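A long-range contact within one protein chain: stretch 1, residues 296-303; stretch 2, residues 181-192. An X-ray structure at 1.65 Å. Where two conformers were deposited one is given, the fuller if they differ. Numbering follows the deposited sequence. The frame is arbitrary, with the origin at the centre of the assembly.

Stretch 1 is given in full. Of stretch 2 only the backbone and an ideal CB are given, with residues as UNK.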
# COMPACT_ATOMS: atom_id res chain seq x y z
N TRP A 296 -2.31 0.05 -21.54
CA TRP A 296 -2.12 0.95 -20.40
C TRP A 296 -2.33 0.26 -19.05
O TRP A 296 -1.63 0.57 -18.08
CB TRP A 296 -3.03 2.17 -20.53
CG TRP A 296 -2.40 3.28 -21.34
CD1 TRP A 296 -2.85 3.81 -22.51
CD2 TRP A 296 -1.20 4.00 -21.00
NE1 TRP A 296 -2.01 4.83 -22.93
CE2 TRP A 296 -0.99 4.95 -22.02
CE3 TRP A 296 -0.29 3.92 -19.95
CZ2 TRP A 296 0.10 5.83 -22.01
CZ3 TRP A 296 0.80 4.79 -19.94
CH2 TRP A 296 0.97 5.72 -20.97
N ALA A 297 -3.28 -0.66 -18.97
CA ALA A 297 -3.49 -1.38 -17.72
C ALA A 297 -2.24 -2.16 -17.34
O ALA A 297 -1.86 -2.24 -16.17
CB ALA A 297 -4.69 -2.33 -17.82
N ALA A 298 -1.58 -2.75 -18.35
CA ALA A 298 -0.35 -3.51 -18.09
C ALA A 298 0.73 -2.60 -17.53
O ALA A 298 1.62 -3.06 -16.79
CB ALA A 298 0.13 -4.21 -19.35
N ALA A 299 0.66 -1.32 -17.86
CA ALA A 299 1.62 -0.34 -17.36
C ALA A 299 1.11 0.36 -16.11
O ALA A 299 1.74 1.31 -15.62
CB ALA A 299 1.93 0.69 -18.43
N GLY A 300 -0.02 -0.09 -15.58
CA GLY A 300 -0.50 0.45 -14.32
C GLY A 300 -1.43 1.66 -14.39
O GLY A 300 -1.74 2.24 -13.35
N GLU A 301 -1.87 2.05 -15.59
CA GLU A 301 -2.75 3.21 -15.70
C GLU A 301 -4.18 2.80 -16.04
O GLU A 301 -4.42 2.10 -17.02
CB GLU A 301 -2.23 4.18 -16.77
CG GLU A 301 -0.95 4.92 -16.36
CD GLU A 301 -1.16 5.94 -15.24
OE1 GLU A 301 -2.32 6.20 -14.85
OE2 GLU A 301 -0.16 6.49 -14.76
N PRO A 302 -5.14 3.22 -15.21
CA PRO A 302 -6.56 2.91 -15.44
C PRO A 302 -7.22 3.89 -16.39
O PRO A 302 -7.80 4.89 -15.93
CB PRO A 302 -7.16 3.01 -14.04
CG PRO A 302 -6.30 4.05 -13.34
CD PRO A 302 -4.91 3.86 -13.90
N VAL A 303 -7.16 3.62 -17.68
CA VAL A 303 -7.66 4.58 -18.67
C VAL A 303 -9.05 4.25 -19.20
O VAL A 303 -9.55 4.95 -20.08
CB VAL A 303 -6.68 4.72 -19.86
CG1 VAL A 303 -5.28 5.06 -19.37
CG2 VAL A 303 -6.65 3.44 -20.69
N UNK A 181 -6.14 4.36 -5.48
CA UNK A 181 -5.23 5.16 -6.29
C UNK A 181 -4.90 4.42 -7.59
O UNK A 181 -4.93 3.19 -7.63
CB UNK A 181 -3.95 5.48 -5.51
N UNK A 182 -4.55 5.16 -8.64
CA UNK A 182 -3.89 4.52 -9.78
C UNK A 182 -2.46 4.21 -9.35
O UNK A 182 -1.75 5.10 -8.85
CB UNK A 182 -3.92 5.41 -11.03
N UNK A 183 -2.02 2.96 -9.54
CA UNK A 183 -0.68 2.60 -9.04
C UNK A 183 0.43 3.01 -10.00
O UNK A 183 1.61 3.00 -9.62
CB UNK A 183 -0.60 1.09 -8.79
N UNK A 184 0.06 3.32 -11.24
CA UNK A 184 1.07 3.61 -12.24
C UNK A 184 2.08 2.48 -12.35
O UNK A 184 1.76 1.30 -12.15
CB UNK A 184 1.78 4.92 -11.91
N UNK A 185 3.32 2.84 -12.64
CA UNK A 185 4.32 1.84 -12.99
C UNK A 185 4.70 0.87 -11.85
O UNK A 185 5.39 -0.11 -12.08
CB UNK A 185 5.58 2.56 -13.48
N UNK A 186 4.22 1.12 -10.63
CA UNK A 186 4.39 0.16 -9.54
C UNK A 186 3.70 -1.17 -9.86
O UNK A 186 4.14 -2.25 -9.46
CB UNK A 186 3.84 0.74 -8.24
N UNK A 187 2.60 -1.08 -10.59
CA UNK A 187 1.82 -2.26 -10.99
C UNK A 187 2.60 -3.16 -11.95
O UNK A 187 2.22 -4.31 -12.17
CB UNK A 187 0.51 -1.83 -11.64
N UNK A 188 3.67 -2.64 -12.55
CA UNK A 188 4.48 -3.48 -13.43
C UNK A 188 5.03 -4.71 -12.69
O UNK A 188 5.36 -5.71 -13.32
CB UNK A 188 5.63 -2.66 -14.02
N UNK A 189 5.09 -4.65 -11.36
CA UNK A 189 5.46 -5.84 -10.60
C UNK A 189 4.47 -6.98 -10.92
O UNK A 189 4.87 -8.12 -11.15
CB UNK A 189 5.48 -5.54 -9.10
N UNK A 190 3.18 -6.65 -10.96
CA UNK A 190 2.14 -7.63 -11.29
C UNK A 190 2.23 -8.13 -12.73
O UNK A 190 2.20 -9.34 -12.98
CB UNK A 190 0.76 -7.02 -11.05
N UNK A 191 2.36 -7.20 -13.67
CA UNK A 191 2.50 -7.56 -15.08
C UNK A 191 3.70 -8.46 -15.34
O UNK A 191 3.58 -9.49 -15.99
CB UNK A 191 2.62 -6.29 -15.93
N UNK A 192 4.86 -8.06 -14.80
CA UNK A 192 6.09 -8.85 -14.94
C UNK A 192 5.95 -10.23 -14.32
O UNK A 192 6.29 -11.25 -14.93
CB UNK A 192 7.27 -8.12 -14.30

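Stretch 1 comes to the contact as the end of a helix that unwinds through a tight turn, so it offers mostly backbone: the carbonyls of A297, A298, A299 and G300, the methyls of A298 and A299, and the ring of P302. Stretch 2 can answer with a few donors and close packing.

Position 181 has nothing of stretch 1 within 5.5 Å of its ideal CB, so this contact leaves the choice free; it is Y181, whose side chain leads away.

At 182 the CB points toward stretch 1 and already lies 3.4 Å from P302 CD, with E301 OE1 and G300 O further off. A small apolar group suits so tight a place, and the residue is A182, its CB 3.5 Å from P302 CD.

Position 183 has phi -83° and psi -15°, and its CB points sideways, 4.8 Å from G300 O. Many residues could take these angles, proline among them. P183 is found; it has no amide hydrogen to give, and its CD packs 3.5 Å from G300 O, beside the amide of the next position.

The backbone at 184 has phi 54° and psi -147°, and the positive phi by itself favours glycine. The CB would point away, 3.8 Å from E301 OE2, so stretch 1 adds no strong veto. With G184 the backbone does the work: its N gives a weak hydrogen bond to G300 O at 3.0 Å, bent to 121° at the hydrogen. In return G300 CA approaches G184 O at 3.2 Å in a nearly straight CA-H...O contact. That closeness depends on G300 too, because an ideal CB there would lie 1.7 Å from G184 O.

Positions 185 and 186 both point away from stretch 1, and small polar residues would serve as well as many others. They are S185, satisfied elsewhere in the structure, and T186.

At 187 the CB points toward stretch 1 and stands 3.7 Å from G300 CA, with A297 O beyond. A long apolar or aromatic side chain could cover the turn. F187 takes chi1 t; its CB rests 3.6 Å from G300 CA and CE2 reaches within 3.3 Å of A297 O, while A298 O lies at the ring's edge.

The CB of 188 points sideways, 4.9 Å from A298 O, and a long flexible chain could run along the alanines. K188 does so with chi1 m and the rest t, its CE 4.1 Å from A299 CB; NZ is bonded elsewhere in the structure.

Positions 189 and 190 meet nothing of stretch 1, so helix-compatible residues of many kinds would do; they are I189 and V190.

At 191 the CB points toward stretch 1, only 3.5 Å from A298 O. An acceptor so near calls for a short donor, serine or threonine, though alanine would also fit. T191, with chi1 m, donates from OG1 to A298 O at 2.7 Å, and its CG2 packs 3.9 Å from A298 CB.

Position 192 is out of reach and unconstrained here; it is L192.

Stretch 2 181-192: YAPGSTFKIVTL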
# COMPACT_ATOMS: atom_id res chain seq x y z
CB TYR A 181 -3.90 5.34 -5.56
CG TYR A 181 -3.89 6.28 -4.37
CD1 TYR A 181 -3.66 7.64 -4.55
CD2 TYR A 181 -4.07 5.81 -3.08
CE1 TYR A 181 -3.63 8.51 -3.48
CE2 TYR A 181 -4.05 6.68 -2.00
CZ TYR A 181 -3.82 8.02 -2.20
OH TYR A 181 -3.79 8.90 -1.14
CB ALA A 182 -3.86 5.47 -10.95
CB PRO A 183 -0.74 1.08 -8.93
CG PRO A 183 -1.72 0.67 -10.01
CD PRO A 183 -2.77 1.78 -10.02
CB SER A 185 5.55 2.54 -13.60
OG SER A 185 5.85 3.73 -12.89
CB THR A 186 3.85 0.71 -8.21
OG1 THR A 186 3.25 1.99 -8.44
CG2 THR A 186 4.99 0.92 -7.27
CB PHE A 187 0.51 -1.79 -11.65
CG PHE A 187 -0.43 -2.89 -12.02
CD1 PHE A 187 -1.27 -3.48 -11.08
CD2 PHE A 187 -0.53 -3.30 -13.34
CE1 PHE A 187 -2.15 -4.49 -11.44
CE2 PHE A 187 -1.41 -4.32 -13.71
CZ PHE A 187 -2.22 -4.91 -12.75
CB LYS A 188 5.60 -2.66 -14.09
CG LYS A 188 5.09 -1.65 -15.10
CD LYS A 188 6.18 -0.74 -15.63
CE LYS A 188 5.57 0.31 -16.57
NZ LYS A 188 6.54 1.38 -16.86
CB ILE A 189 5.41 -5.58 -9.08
CG1 ILE A 189 6.47 -4.55 -8.67
CG2 ILE A 189 5.61 -6.89 -8.32
CD1 ILE A 189 6.34 -4.13 -7.21
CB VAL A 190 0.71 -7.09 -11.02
CG1 VAL A 190 -0.35 -8.11 -11.44
CG2 VAL A 190 0.55 -6.73 -9.56
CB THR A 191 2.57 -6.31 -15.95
OG1 THR A 191 1.47 -5.47 -15.61
CG2 THR A 191 2.48 -6.67 -17.43
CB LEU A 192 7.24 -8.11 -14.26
CG LEU A 192 8.58 -8.85 -14.29
CD1 LEU A 192 9.04 -9.06 -15.74
CD2 LEU A 192 9.61 -8.09 -13.47
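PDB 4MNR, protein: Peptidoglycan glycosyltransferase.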